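Local coordinates for protein alpha-1,2-mannosidase (Trichoderma reesei, PDB 1HCU) that probably trims alpha-1,2-linked mannose residues from high-mannose N-glycans as a calcium-dependent family 47 glycoside hydrolase, at residues S305-I317 against I329-Y343. Numbering follows the deposited sequence.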
loop_
_atom_site.group_PDB
_atom_site.type_symbol
_atom_site.label_atom_id
_atom_site.label_comp_id
_atom_site.label_asym_id
_atom_site.label_seq_id
_atom_site.Cartn_x
_atom_site.Cartn_y
_atom_site.Cartn_z
ATOM N N SER A 305 -17.352 1.978 -0.563
ATOM C CA SER A 305 -15.920 2.129 -0.373
ATOM C C SER A 305 -15.410 1.103 0.636
ATOM O O SER A 305 -16.145 0.208 1.041
ATOM C CB SER A 305 -15.614 3.555 0.088
ATOM O OG SER A 305 -14.257 3.891 -0.115
ATOM N N GLY A 306 -14.152 1.218 1.043
ATOM C CA GLY A 306 -13.622 0.250 1.986
ATOM C C GLY A 306 -12.263 0.646 2.498
ATOM O O GLY A 306 -11.770 1.729 2.204
ATOM N N HIS A 307 -11.642 -0.255 3.247
ATOM C CA HIS A 307 -10.338 0.007 3.838
ATOM C C HIS A 307 -9.221 0.312 2.829
ATOM O O HIS A 307 -8.295 1.058 3.143
ATOM C CB HIS A 307 -9.952 -1.172 4.726
ATOM C CG HIS A 307 -8.961 -0.827 5.790
ATOM N ND1 HIS A 307 -7.675 -0.423 5.505
ATOM C CD2 HIS A 307 -9.063 -0.840 7.140
ATOM C CE1 HIS A 307 -7.025 -0.207 6.635
ATOM N NE2 HIS A 307 -7.843 -0.453 7.640
ATOM N N LEU A 308 -9.298 -0.249 1.625
ATOM C CA LEU A 308 -8.252 0.010 0.625
ATOM C C LEU A 308 -8.231 1.479 0.220
ATOM O O LEU A 308 -7.163 2.081 0.102
ATOM C CB LEU A 308 -8.450 -0.862 -0.631
ATOM C CG LEU A 308 -8.179 -2.368 -0.519
ATOM C CD1 LEU A 308 -8.515 -3.053 -1.843
ATOM C CD2 LEU A 308 -6.716 -2.610 -0.151
ATOM N N ALA A 309 -9.413 2.057 0.021
ATOM C CA ALA A 309 -9.502 3.462 -0.379
ATOM C C ALA A 309 -9.097 4.440 0.721
ATOM O O ALA A 309 -8.924 5.628 0.457
ATOM C CB ALA A 309 -10.911 3.785 -0.849
ATOM N N SER A 310 -8.933 3.957 1.950
ATOM C CA SER A 310 -8.575 4.870 3.025
ATOM C C SER A 310 -7.148 5.409 2.909
ATOM O O SER A 310 -6.756 6.295 3.666
ATOM C CB SER A 310 -8.778 4.208 4.392
ATOM O OG SER A 310 -7.841 3.172 4.608
ATOM N N PHE A 311 -6.374 4.886 1.964
ATOM C CA PHE A 311 -4.993 5.336 1.774
ATOM C C PHE A 311 -5.029 6.691 1.059
ATOM O O PHE A 311 -4.056 7.442 1.068
ATOM C CB PHE A 311 -4.219 4.340 0.900
ATOM C CG PHE A 311 -4.248 4.684 -0.567
ATOM C CD1 PHE A 311 -3.179 5.349 -1.157
ATOM C CD2 PHE A 311 -5.381 4.428 -1.334
ATOM C CE1 PHE A 311 -3.238 5.760 -2.487
ATOM C CE2 PHE A 311 -5.455 4.834 -2.658
ATOM C CZ PHE A 311 -4.380 5.503 -3.238
ATOM N N GLY A 312 -6.166 6.980 0.433
ATOM C CA GLY A 312 -6.334 8.225 -0.296
ATOM C C GLY A 312 -5.939 9.472 0.470
ATOM O O GLY A 312 -5.268 10.349 -0.077
ATOM N N GLY A 313 -6.347 9.552 1.734
ATOM C CA GLY A 313 -6.032 10.720 2.538
ATOM C C GLY A 313 -4.568 11.108 2.520
ATOM O O GLY A 313 -4.214 12.281 2.344
ATOM N N GLY A 314 -3.710 10.116 2.705
ATOM C CA GLY A 314 -2.287 10.376 2.702
ATOM C C GLY A 314 -1.799 10.788 1.328
ATOM O O GLY A 314 -0.896 11.623 1.213
ATOM N N ASN A 315 -2.398 10.228 0.281
ATOM C CA ASN A 315 -1.961 10.568 -1.065
ATOM C C ASN A 315 -2.250 12.027 -1.423
ATOM O O ASN A 315 -1.380 12.706 -1.974
ATOM C CB ASN A 315 -2.594 9.638 -2.103
ATOM C CG ASN A 315 -1.807 9.607 -3.394
ATOM O OD1 ASN A 315 -0.609 9.309 -3.390
ATOM N ND2 ASN A 315 -2.463 9.912 -4.502
ATOM N N PHE A 316 -3.458 12.507 -1.114
ATOM C CA PHE A 316 -3.812 13.898 -1.397
ATOM C C PHE A 316 -2.906 14.834 -0.607
ATOM O O PHE A 316 -2.497 15.887 -1.104
ATOM C CB PHE A 316 -5.280 14.183 -1.041
ATOM C CG PHE A 316 -6.235 13.931 -2.175
ATOM C CD1 PHE A 316 -6.676 12.642 -2.465
ATOM C CD2 PHE A 316 -6.650 14.980 -2.987
ATOM C CE1 PHE A 316 -7.514 12.405 -3.547
ATOM C CE2 PHE A 316 -7.493 14.756 -4.079
ATOM C CZ PHE A 316 -7.925 13.462 -4.360
ATOM N N ILE A 317 -2.605 14.436 0.628
ATOM C CA ILE A 317 -1.727 15.204 1.497
ATOM C C ILE A 317 -0.353 15.259 0.848
ATOM O O ILE A 317 0.222 16.347 0.708
ATOM C CB ILE A 317 -1.621 14.563 2.910
ATOM C CG1 ILE A 317 -2.914 14.816 3.686
ATOM C CG2 ILE A 317 -0.429 15.131 3.669
ATOM C CD1 ILE A 317 -3.046 14.008 4.950
ATOM N N ILE A 329 -4.175 19.267 0.603
ATOM C CA ILE A 329 -3.915 18.925 1.986
ATOM C C ILE A 329 -5.237 18.913 2.764
ATOM O O ILE A 329 -5.530 17.951 3.476
ATOM C CB ILE A 329 -2.926 19.920 2.641
ATOM C CG1 ILE A 329 -1.562 19.830 1.928
ATOM C CG2 ILE A 329 -2.800 19.617 4.129
ATOM C CD1 ILE A 329 -0.503 20.793 2.456
ATOM N N ASP A 330 -6.047 19.961 2.616
ATOM C CA ASP A 330 -7.335 20.020 3.308
ATOM C C ASP A 330 -8.210 18.820 2.972
ATOM O O ASP A 330 -8.825 18.218 3.860
ATOM C CB ASP A 330 -8.121 21.286 2.942
ATOM C CG ASP A 330 -7.438 22.555 3.389
ATOM O OD1 ASP A 330 -6.574 22.490 4.290
ATOM O OD2 ASP A 330 -7.783 23.624 2.839
ATOM N N PHE A 331 -8.285 18.492 1.683
ATOM C CA PHE A 331 -9.103 17.368 1.247
ATOM C C PHE A 331 -8.562 16.066 1.831
ATOM O O PHE A 331 -9.328 15.225 2.285
ATOM C CB PHE A 331 -9.157 17.304 -0.289
ATOM C CG PHE A 331 -10.134 16.293 -0.811
ATOM C CD1 PHE A 331 -9.693 15.081 -1.320
ATOM C CD2 PHE A 331 -11.502 16.530 -0.741
ATOM C CE1 PHE A 331 -10.598 14.114 -1.750
ATOM C CE2 PHE A 331 -12.421 15.568 -1.170
ATOM C CZ PHE A 331 -11.969 14.359 -1.673
ATOM N N GLY A 332 -7.240 15.915 1.842
ATOM C CA GLY A 332 -6.642 14.716 2.405
ATOM C C GLY A 332 -6.925 14.576 3.897
ATOM O O GLY A 332 -7.188 13.475 4.382
ATOM N N ILE A 333 -6.865 15.689 4.627
ATOM C CA ILE A 333 -7.132 15.690 6.067
ATOM C C ILE A 333 -8.569 15.232 6.334
ATOM O O ILE A 333 -8.834 14.468 7.264
ATOM C CB ILE A 333 -6.946 17.110 6.679
ATOM C CG1 ILE A 333 -5.468 17.510 6.645
ATOM C CG2 ILE A 333 -7.449 17.144 8.113
ATOM C CD1 ILE A 333 -4.556 16.541 7.372
ATOM N N LYS A 334 -9.491 15.704 5.504
ATOM C CA LYS A 334 -10.901 15.358 5.631
ATOM C C LYS A 334 -11.077 13.865 5.375
ATOM O O LYS A 334 -11.855 13.190 6.048
ATOM C CB LYS A 334 -11.730 16.178 4.629
ATOM C CG LYS A 334 -13.214 15.835 4.582
ATOM C CD LYS A 334 -13.847 15.950 5.962
ATOM C CE LYS A 334 -15.254 15.382 5.995
ATOM N NZ LYS A 334 -16.277 16.305 5.430
ATOM N N LEU A 335 -10.328 13.352 4.408
ATOM C CA LEU A 335 -10.401 11.943 4.047
ATOM C C LEU A 335 -9.875 11.061 5.176
ATOM O O LEU A 335 -10.505 10.072 5.554
ATOM C CB LEU A 335 -9.591 11.703 2.773
ATOM C CG LEU A 335 -10.297 11.179 1.519
ATOM C CD1 LEU A 335 -11.661 11.833 1.334
ATOM C CD2 LEU A 335 -9.393 11.440 0.317
ATOM N N ALA A 336 -8.716 11.422 5.709
ATOM C CA ALA A 336 -8.111 10.662 6.786
ATOM C C ALA A 336 -9.073 10.608 7.971
ATOM O O ALA A 336 -9.281 9.558 8.582
ATOM C CB ALA A 336 -6.799 11.310 7.198
ATOM N N SER A 337 -9.674 11.754 8.271
ATOM C CA SER A 337 -10.617 11.889 9.367
ATOM C C SER A 337 -11.890 11.084 9.145
ATOM O O SER A 337 -12.361 10.384 10.047
ATOM C CB SER A 337 -10.980 13.363 9.547
ATOM O OG SER A 337 -11.993 13.520 10.514
ATOM N N SER A 338 -12.450 11.178 7.945
ATOM C CA SER A 338 -13.680 10.464 7.644
ATOM C C SER A 338 -13.519 8.958 7.718
ATOM O O SER A 338 -14.357 8.266 8.296
ATOM C CB SER A 338 -14.199 10.865 6.263
ATOM O OG SER A 338 -14.786 12.150 6.310
ATOM N N TYR A 339 -12.439 8.453 7.134
ATOM C CA TYR A 339 -12.186 7.024 7.144
ATOM C C TYR A 339 -11.849 6.522 8.550
ATOM O O TYR A 339 -12.081 5.357 8.871
ATOM C CB TYR A 339 -11.086 6.693 6.134
ATOM C CG TYR A 339 -11.625 6.572 4.721
ATOM C CD1 TYR A 339 -12.108 5.357 4.253
ATOM C CD2 TYR A 339 -11.711 7.687 3.874
ATOM C CE1 TYR A 339 -12.662 5.236 2.987
ATOM C CE2 TYR A 339 -12.269 7.575 2.597
ATOM C CZ TYR A 339 -12.742 6.342 2.166
ATOM O OH TYR A 339 -13.303 6.200 0.917
ATOM N N PHE A 340 -11.322 7.400 9.399
ATOM C CA PHE A 340 -11.036 6.973 10.762
ATOM C C PHE A 340 -12.361 6.791 11.499
ATOM O O PHE A 340 -12.453 6.009 12.441
ATOM C CB PHE A 340 -10.181 7.991 11.509
ATOM C CG PHE A 340 -9.949 7.623 12.943
ATOM C CD1 PHE A 340 -9.066 6.600 13.279
ATOM C CD2 PHE A 340 -10.665 8.252 13.953
ATOM C CE1 PHE A 340 -8.902 6.209 14.608
ATOM C CE2 PHE A 340 -10.512 7.870 15.277
ATOM C CZ PHE A 340 -9.626 6.845 15.610
ATOM N N GLY A 341 -13.386 7.511 11.050
ATOM C CA GLY A 341 -14.704 7.410 11.655
ATOM C C GLY A 341 -15.307 6.020 11.497
ATOM O O GLY A 341 -16.239 5.666 12.226
ATOM N N THR A 342 -14.799 5.234 10.544
ATOM C CA THR A 342 -15.314 3.871 10.345
ATOM C C THR A 342 -14.597 2.935 11.320
ATOM O O THR A 342 -14.978 1.777 11.496
ATOM C CB THR A 342 -15.107 3.352 8.887
ATOM O OG1 THR A 342 -13.705 3.296 8.578
ATOM C CG2 THR A 342 -15.819 4.260 7.886
ATOM N N TYR A 343 -13.549 3.461 11.946
ATOM C CA TYR A 343 -12.772 2.720 12.939
ATOM C C TYR A 343 -13.408 2.982 14.313
ATOM O O TYR A 343 -13.877 2.068 14.990
ATOM C CB TYR A 343 -11.325 3.232 12.965
ATOM C CG TYR A 343 -10.302 2.400 12.222
ATOM C CD1 TYR A 343 -9.376 1.626 12.921
ATOM C CD2 TYR A 343 -10.236 2.406 10.824
ATOM C CE1 TYR A 343 -8.410 0.881 12.258
ATOM C CE2 TYR A 343 -9.272 1.662 10.146
ATOM C CZ TYR A 343 -8.360 0.899 10.871
ATOM O OH TYR A 343 -7.413 0.143 10.222
#
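G313 O lies 3.4 Å from G332 CA, and the two residues illustrate how paired glycines let helices approach closely. The axes of helix 312-317 and helix 329-343 come within 7.3 Å. They run antiparallel, at 165°. A beta carbon on G332 would run into G313 O and I317 CG1, and one on G313 into A336 N. Larger side chains close over this seam. On one flank F331, its CG anti to the backbone N (chi1 -172°), turns the CD1-CE1 edge of its ring onto a face of F316 in a T-shaped pair, centroids 4.7 Å apart, while L335 CD2 touches F316 CD1. I317 CD1 instead reaches I333 CD1, 3.8 Å away. With F316 cut back to an alanine, the F331 edge would probably lose the face it rests on and a gap would open beside L335.

Further along, Y339 lays its ring against S310, whose CA sits over one face in a CH-pi contact. S310 OG, placed between its backbone N and carbonyl carbon (chi1 69°), hydrogen-bonds H307 O at 2.6 Å, which leaves CA and CB against the ring. Y339 OH shares a 2.7 Å hydrogen bond with S305 OG at the ring edge. It also takes one from L293 N, so two partners grip this buried oxygen. H307 NE2 and Y343 OH form a nearly straight hydrogen bond of 2.7 Å, the hydroxyl lying in the imidazole plane with the rings rim to rim. H307 lies beside E393 and near E353, both predicted active-site residues, and Y343 probably helps hold its imidazole there.

The helix pair, part of the family 47 (alpha/alpha)7 barrel, follows strand 300-306 after a short turn; that strand pairs antiparallel with 354-356, S305 bonding F355 through the backbone. Helix 263-280 packs on F316 and F331, and helix 393-405 on H307, S310 and Y343.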